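Local coordinates for protein inulin fructotransferase (Bacillus sp. snu-7, PDB 2INV) that probably cleaves inulin by intramolecular fructosyl transfer, releasing a cyclic difructose anhydride, on a right-handed parallel beta-helix scaffold, at residues L183-I188 / C208-G213; G231-A236 / R254-F259. All blocks are in the same frame, centred on the assembly; numbering follows the deposited sequence.

Contact 1 of 2, residues L183-I188 / C208-G213; sequences LEHALI and CVELTG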
loop_
_atom_site.group_PDB
_atom_site.type_symbol
_atom_site.label_atom_id
_atom_site.label_comp_id
_atom_site.label_asym_id
_atom_site.label_seq_id
_atom_site.Cartn_x
_atom_site.Cartn_y
_atom_site.Cartn_z
ATOM N N LEU A 183 21.939 -11.751 -3.538
ATOM C CA LEU A 183 21.695 -13.053 -2.901
ATOM C C LEU A 183 21.084 -14.001 -3.924
ATOM O O LEU A 183 20.181 -13.593 -4.664
ATOM C CB LEU A 183 20.705 -12.902 -1.735
ATOM C CG LEU A 183 21.192 -12.182 -0.483
ATOM C CD1 LEU A 183 20.003 -11.840 0.390
ATOM C CD2 LEU A 183 22.169 -13.078 0.253
ATOM N N GLU A 184 21.516 -15.261 -3.956
ATOM C CA GLU A 184 20.913 -16.147 -4.935
ATOM C C GLU A 184 19.419 -16.263 -4.671
ATOM O O GLU A 184 18.617 -16.336 -5.602
ATOM C CB GLU A 184 21.551 -17.534 -4.947
ATOM C CG GLU A 184 21.198 -18.230 -6.254
ATOM C CD GLU A 184 21.951 -19.510 -6.517
ATOM O OE1 GLU A 184 23.163 -19.567 -6.225
ATOM O OE2 GLU A 184 21.332 -20.454 -7.052
ATOM N N HIS A 185 19.054 -16.281 -3.396
ATOM C CA HIS A 185 17.654 -16.346 -2.995
ATOM C C HIS A 185 17.522 -15.302 -1.896
ATOM O O HIS A 185 18.164 -15.413 -0.853
ATOM C CB HIS A 185 17.300 -17.723 -2.429
ATOM C CG HIS A 185 17.451 -18.844 -3.406
ATOM N ND1 HIS A 185 16.426 -19.267 -4.225
ATOM C CD2 HIS A 185 18.515 -19.628 -3.699
ATOM C CE1 HIS A 185 16.853 -20.265 -4.979
ATOM N NE2 HIS A 185 18.117 -20.503 -4.679
ATOM N N ALA A 186 16.708 -14.280 -2.123
ATOM C CA ALA A 186 16.548 -13.242 -1.115
ATOM C C ALA A 186 15.643 -13.728 0.002
ATOM O O ALA A 186 16.072 -13.919 1.140
ATOM C CB ALA A 186 15.965 -11.989 -1.747
ATOM N N LEU A 187 14.382 -13.954 -0.346
ATOM C CA LEU A 187 13.386 -14.398 0.619
ATOM C C LEU A 187 12.595 -15.633 0.183
ATOM O O LEU A 187 12.087 -15.697 -0.936
ATOM C CB LEU A 187 12.405 -13.256 0.885
ATOM C CG LEU A 187 11.217 -13.578 1.784
ATOM C CD1 LEU A 187 11.685 -13.662 3.218
ATOM C CD2 LEU A 187 10.160 -12.495 1.634
ATOM N N ILE A 188 12.489 -16.605 1.084
ATOM C CA ILE A 188 11.744 -17.830 0.823
ATOM C C ILE A 188 10.789 -18.085 1.989
ATOM O O ILE A 188 11.195 -18.032 3.146
ATOM C CB ILE A 188 12.683 -19.055 0.688
ATOM C CG1 ILE A 188 13.565 -18.915 -0.553
ATOM C CG2 ILE A 188 11.859 -20.338 0.611
ATOM C CD1 ILE A 188 14.578 -20.030 -0.720
ATOM N N CYS A 208 13.870 -13.305 -5.898
ATOM C CA CYS A 208 13.434 -12.321 -4.916
ATOM C C CYS A 208 12.483 -12.883 -3.846
ATOM O O CYS A 208 12.862 -12.974 -2.675
ATOM C CB CYS A 208 12.810 -11.121 -5.643
ATOM S SG CYS A 208 13.999 -10.260 -6.704
ATOM N N VAL A 209 11.254 -13.229 -4.224
ATOM C CA VAL A 209 10.315 -13.776 -3.251
ATOM C C VAL A 209 9.732 -15.110 -3.712
ATOM O O VAL A 209 9.096 -15.206 -4.760
ATOM C CB VAL A 209 9.163 -12.799 -2.950
ATOM C CG1 VAL A 209 8.180 -13.446 -1.979
ATOM C CG2 VAL A 209 9.710 -11.516 -2.354
ATOM N N GLU A 210 9.947 -16.136 -2.894
ATOM C CA GLU A 210 9.480 -17.488 -3.191
ATOM C C GLU A 210 8.511 -18.044 -2.145
ATOM O O GLU A 210 8.921 -18.445 -1.049
ATOM C CB GLU A 210 10.682 -18.431 -3.323
ATOM C CG GLU A 210 11.578 -18.121 -4.513
ATOM C CD GLU A 210 12.858 -18.936 -4.500
ATOM O OE1 GLU A 210 13.898 -18.396 -4.057
ATOM O OE2 GLU A 210 12.829 -20.121 -4.913
ATOM N N LEU A 211 7.226 -18.070 -2.493
ATOM C CA LEU A 211 6.191 -18.588 -1.604
ATOM C C LEU A 211 5.876 -20.007 -2.056
ATOM O O LEU A 211 4.990 -20.245 -2.884
ATOM C CB LEU A 211 4.954 -17.711 -1.691
ATOM C CG LEU A 211 5.326 -16.233 -1.605
ATOM C CD1 LEU A 211 4.094 -15.369 -1.803
ATOM C CD2 LEU A 211 5.989 -15.950 -0.268
ATOM N N THR A 212 6.630 -20.945 -1.498
ATOM C CA THR A 212 6.524 -22.353 -1.839
ATOM C C THR A 212 5.586 -23.171 -0.959
ATOM O O THR A 212 5.010 -22.662 -0.003
ATOM C CB THR A 212 7.921 -22.980 -1.800
ATOM O OG1 THR A 212 8.475 -22.813 -0.488
ATOM C CG2 THR A 212 8.830 -22.283 -2.806
ATOM N N GLY A 213 5.447 -24.447 -1.307
ATOM C CA GLY A 213 4.595 -25.348 -0.557
ATOM C C GLY A 213 3.120 -25.079 -0.805
ATOM O O GLY A 213 2.457 -25.780 -1.585
HETATM O O HOH W 1 14.131 -15.860 -3.147
#
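A nearly straight hydrogen bond of 2.7 Å runs from ND1 of H185 to OE1 of E210, joining successive coils of the right-handed parallel beta-helix just where the chain turns a corner at A186. The acceptor offers its syn lone pair and lies almost in the imidazole plane, so that ring and carboxylate, 23° apart, are nearly coplanar and meet edge to edge. Both chi1 torsions place CG anti to the carbonyl carbon (-63° in H185, -66° in E210), and the extended E210 chain runs alongside I188 and brings OE1 to the imidazole edge. Such a short bond to a carboxylate would be expected to raise the basicity of the imidazole. A bound water sits 2.7 Å from the same E210 OE1 and 3.0 Å from the backbone O of L187, placed to bridge the two.

The backbones pair in parallel register. L187 N donates to C208 O at 2.9 Å, and L187 O receives E210 N at 2.9 Å, so L187 bridges two residues of the next coil. On the buried face L187 lies alongside V209; V209 also meets I202, and L187 meets I164. On the other face I188 runs beside E210 in the same direction, and its CG1 rests 3.6 Å from E210 OE1, the oxygen that also takes the histidine bond and faces the water.

Contact 2 of 2, residues G231-A236 / R254-F259; sequences GVTLLA and RSLIEF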
loop_
_atom_site.group_PDB
_atom_site.type_symbol
_atom_site.label_atom_id
_atom_site.label_comp_id
_atom_site.label_asym_id
_atom_site.label_seq_id
_atom_site.Cartn_x
_atom_site.Cartn_y
_atom_site.Cartn_z
ATOM N N GLY A 231 16.246 -16.921 -12.274
ATOM C CA GLY A 231 15.444 -16.904 -11.070
ATOM C C GLY A 231 14.071 -16.310 -11.274
ATOM O O GLY A 231 13.733 -15.820 -12.357
ATOM N N VAL A 232 13.283 -16.338 -10.209
ATOM C CA VAL A 232 11.947 -15.798 -10.247
ATOM C C VAL A 232 11.934 -14.502 -9.460
ATOM O O VAL A 232 12.771 -14.297 -8.569
ATOM C CB VAL A 232 10.954 -16.778 -9.624
ATOM C CG1 VAL A 232 10.911 -18.059 -10.451
ATOM C CG2 VAL A 232 11.358 -17.096 -8.191
ATOM N N THR A 233 10.990 -13.630 -9.788
ATOM C CA THR A 233 10.887 -12.383 -9.078
ATOM C C THR A 233 9.908 -12.730 -7.961
ATOM O O THR A 233 10.301 -12.845 -6.798
ATOM C CB THR A 233 10.369 -11.292 -10.011
ATOM O OG1 THR A 233 11.208 -11.237 -11.173
ATOM C CG2 THR A 233 10.400 -9.934 -9.327
ATOM N N LEU A 234 8.639 -12.932 -8.307
ATOM C CA LEU A 234 7.652 -13.328 -7.308
ATOM C C LEU A 234 7.119 -14.684 -7.748
ATOM O O LEU A 234 6.625 -14.842 -8.869
ATOM C CB LEU A 234 6.499 -12.334 -7.223
ATOM C CG LEU A 234 5.359 -12.790 -6.303
ATOM C CD1 LEU A 234 5.855 -12.947 -4.872
ATOM C CD2 LEU A 234 4.229 -11.780 -6.369
ATOM N N LEU A 235 7.249 -15.669 -6.870
ATOM C CA LEU A 235 6.801 -17.021 -7.155
ATOM C C LEU A 235 5.819 -17.486 -6.086
ATOM O O LEU A 235 6.047 -17.275 -4.892
ATOM C CB LEU A 235 8.018 -17.945 -7.206
ATOM C CG LEU A 235 7.825 -19.459 -7.124
ATOM C CD1 LEU A 235 6.984 -19.965 -8.283
ATOM C CD2 LEU A 235 9.194 -20.119 -7.129
ATOM N N ALA A 236 4.725 -18.108 -6.515
ATOM C CA ALA A 236 3.723 -18.590 -5.575
ATOM C C ALA A 236 3.295 -20.017 -5.902
ATOM O O ALA A 236 2.913 -20.315 -7.034
ATOM C CB ALA A 236 2.528 -17.670 -5.587
ATOM N N ARG A 254 13.369 -14.543 -14.795
ATOM C CA ARG A 254 13.000 -15.331 -15.971
ATOM C C ARG A 254 11.532 -14.981 -16.160
ATOM O O ARG A 254 10.983 -15.049 -17.265
ATOM C CB ARG A 254 13.158 -16.836 -15.701
ATOM C CG ARG A 254 12.175 -17.398 -14.677
ATOM C CD ARG A 254 12.497 -18.847 -14.315
ATOM N NE ARG A 254 11.405 -19.461 -13.564
ATOM C CZ ARG A 254 11.567 -20.426 -12.665
ATOM N NH1 ARG A 254 12.778 -20.894 -12.395
ATOM N NH2 ARG A 254 10.514 -20.918 -12.028
ATOM N N SER A 255 10.918 -14.594 -15.045
ATOM C CA SER A 255 9.520 -14.190 -14.986
ATOM C C SER A 255 9.442 -13.109 -13.915
ATOM O O SER A 255 10.375 -12.948 -13.128
ATOM C CB SER A 255 8.631 -15.385 -14.605
ATOM O OG SER A 255 8.974 -15.876 -13.317
ATOM N N LEU A 256 8.344 -12.361 -13.889
ATOM C CA LEU A 256 8.184 -11.313 -12.889
ATOM C C LEU A 256 7.164 -11.783 -11.867
ATOM O O LEU A 256 7.297 -11.521 -10.674
ATOM C CB LEU A 256 7.732 -10.001 -13.538
ATOM C CG LEU A 256 8.738 -9.337 -14.483
ATOM C CD1 LEU A 256 8.159 -8.021 -14.976
ATOM C CD2 LEU A 256 10.068 -9.099 -13.776
ATOM N N ILE A 257 6.140 -12.478 -12.344
ATOM C CA ILE A 257 5.117 -13.025 -11.472
ATOM C C ILE A 257 4.823 -14.414 -11.980
ATOM O O ILE A 257 4.417 -14.603 -13.128
ATOM C CB ILE A 257 3.844 -12.176 -11.467
ATOM C CG1 ILE A 257 4.137 -10.834 -10.797
ATOM C CG2 ILE A 257 2.730 -12.912 -10.719
ATOM C CD1 ILE A 257 2.994 -9.858 -10.843
ATOM N N GLU A 258 5.033 -15.390 -11.109
ATOM C CA GLU A 258 4.860 -16.770 -11.502
ATOM C C GLU A 258 4.112 -17.595 -10.471
ATOM O O GLU A 258 4.620 -17.876 -9.381
ATOM C CB GLU A 258 6.241 -17.369 -11.768
ATOM C CG GLU A 258 6.236 -18.670 -12.498
ATOM C CD GLU A 258 7.643 -19.173 -12.706
ATOM O OE1 GLU A 258 8.497 -18.357 -13.128
ATOM O OE2 GLU A 258 7.908 -20.374 -12.460
ATOM N N PHE A 259 2.901 -17.992 -10.842
ATOM C CA PHE A 259 2.039 -18.795 -9.987
ATOM C C PHE A 259 1.961 -20.224 -10.511
ATOM O O PHE A 259 1.771 -20.427 -11.703
ATOM C CB PHE A 259 0.593 -18.281 -10.022
ATOM C CG PHE A 259 0.366 -16.946 -9.372
ATOM C CD1 PHE A 259 1.356 -16.317 -8.631
ATOM C CD2 PHE A 259 -0.893 -16.340 -9.463
ATOM C CE1 PHE A 259 1.095 -15.101 -7.984
ATOM C CE2 PHE A 259 -1.155 -15.142 -8.826
ATOM C CZ PHE A 259 -0.161 -14.521 -8.084
HETATM O O HOH W 2 8.560 -14.384 -11.014
#
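Two adjacent coils of the parallel beta-helix turn the same corner here, 231-236 stacked on 254-259, and regular backbone pairing is taken up from L234 onward. E258 N donates to L234 O at 2.8 Å and A236 N to E258 O at 2.9 Å, while L234 N approaches L256 O from above the carbonyl plane. At the corner itself the firm links come from a hydroxyl and a water. The hydroxyl of T233, its OG1 anti to the carbonyl carbon, donates to a lone pair of S255 O at 2.7 Å, and the water links T233 N, L234 O and S255 OG.

Ahead of the bend, R254 N points straight at G231 O, 2.8 Å away. The R254 side chain extends from CG to NE and grips E258 side-on, NE to OE1 and NH2 to OE2 (2.7 Å). S255 OG reaches E258 OE1 at 2.5 Å. V232 CG1 sits over one guanidinium face, 3.3 Å from R254 CZ. An alanine here removes the two-nitrogen grip and the guanidinium face over V232, and would probably leave E258 less firmly held and less well charge-balanced. Two syn lone-pair bonds from R254 and the anti lone-pair bond from S255 OG thus fix the buried E258 carboxylate and its rotation, and the arginine charge would probably keep it ionised.

Overall arrangement
Followed from the N terminus, the chain makes one coil of the beta-helix between 183-188 and 208-213, closing contact 1 across 19 intervening residues, and then another between 231-236 and 254-259, closing contact 2 across 17. The two closures are in series, neither nested nor crossed, with centres about 10 Å apart. They are joined through neighbouring strands 207-211 and 232-240: V209 N and L211 N probably donate to T233 O and L235 O, and V209 packs on L234 inside the coils. Strands from four successive coils thus stack in parallel, the turn from 208-213 to 231-236 linking the two contacts, illustrating how a solenoid grows by repeating one local pairing while polar groups differ from rung to rung.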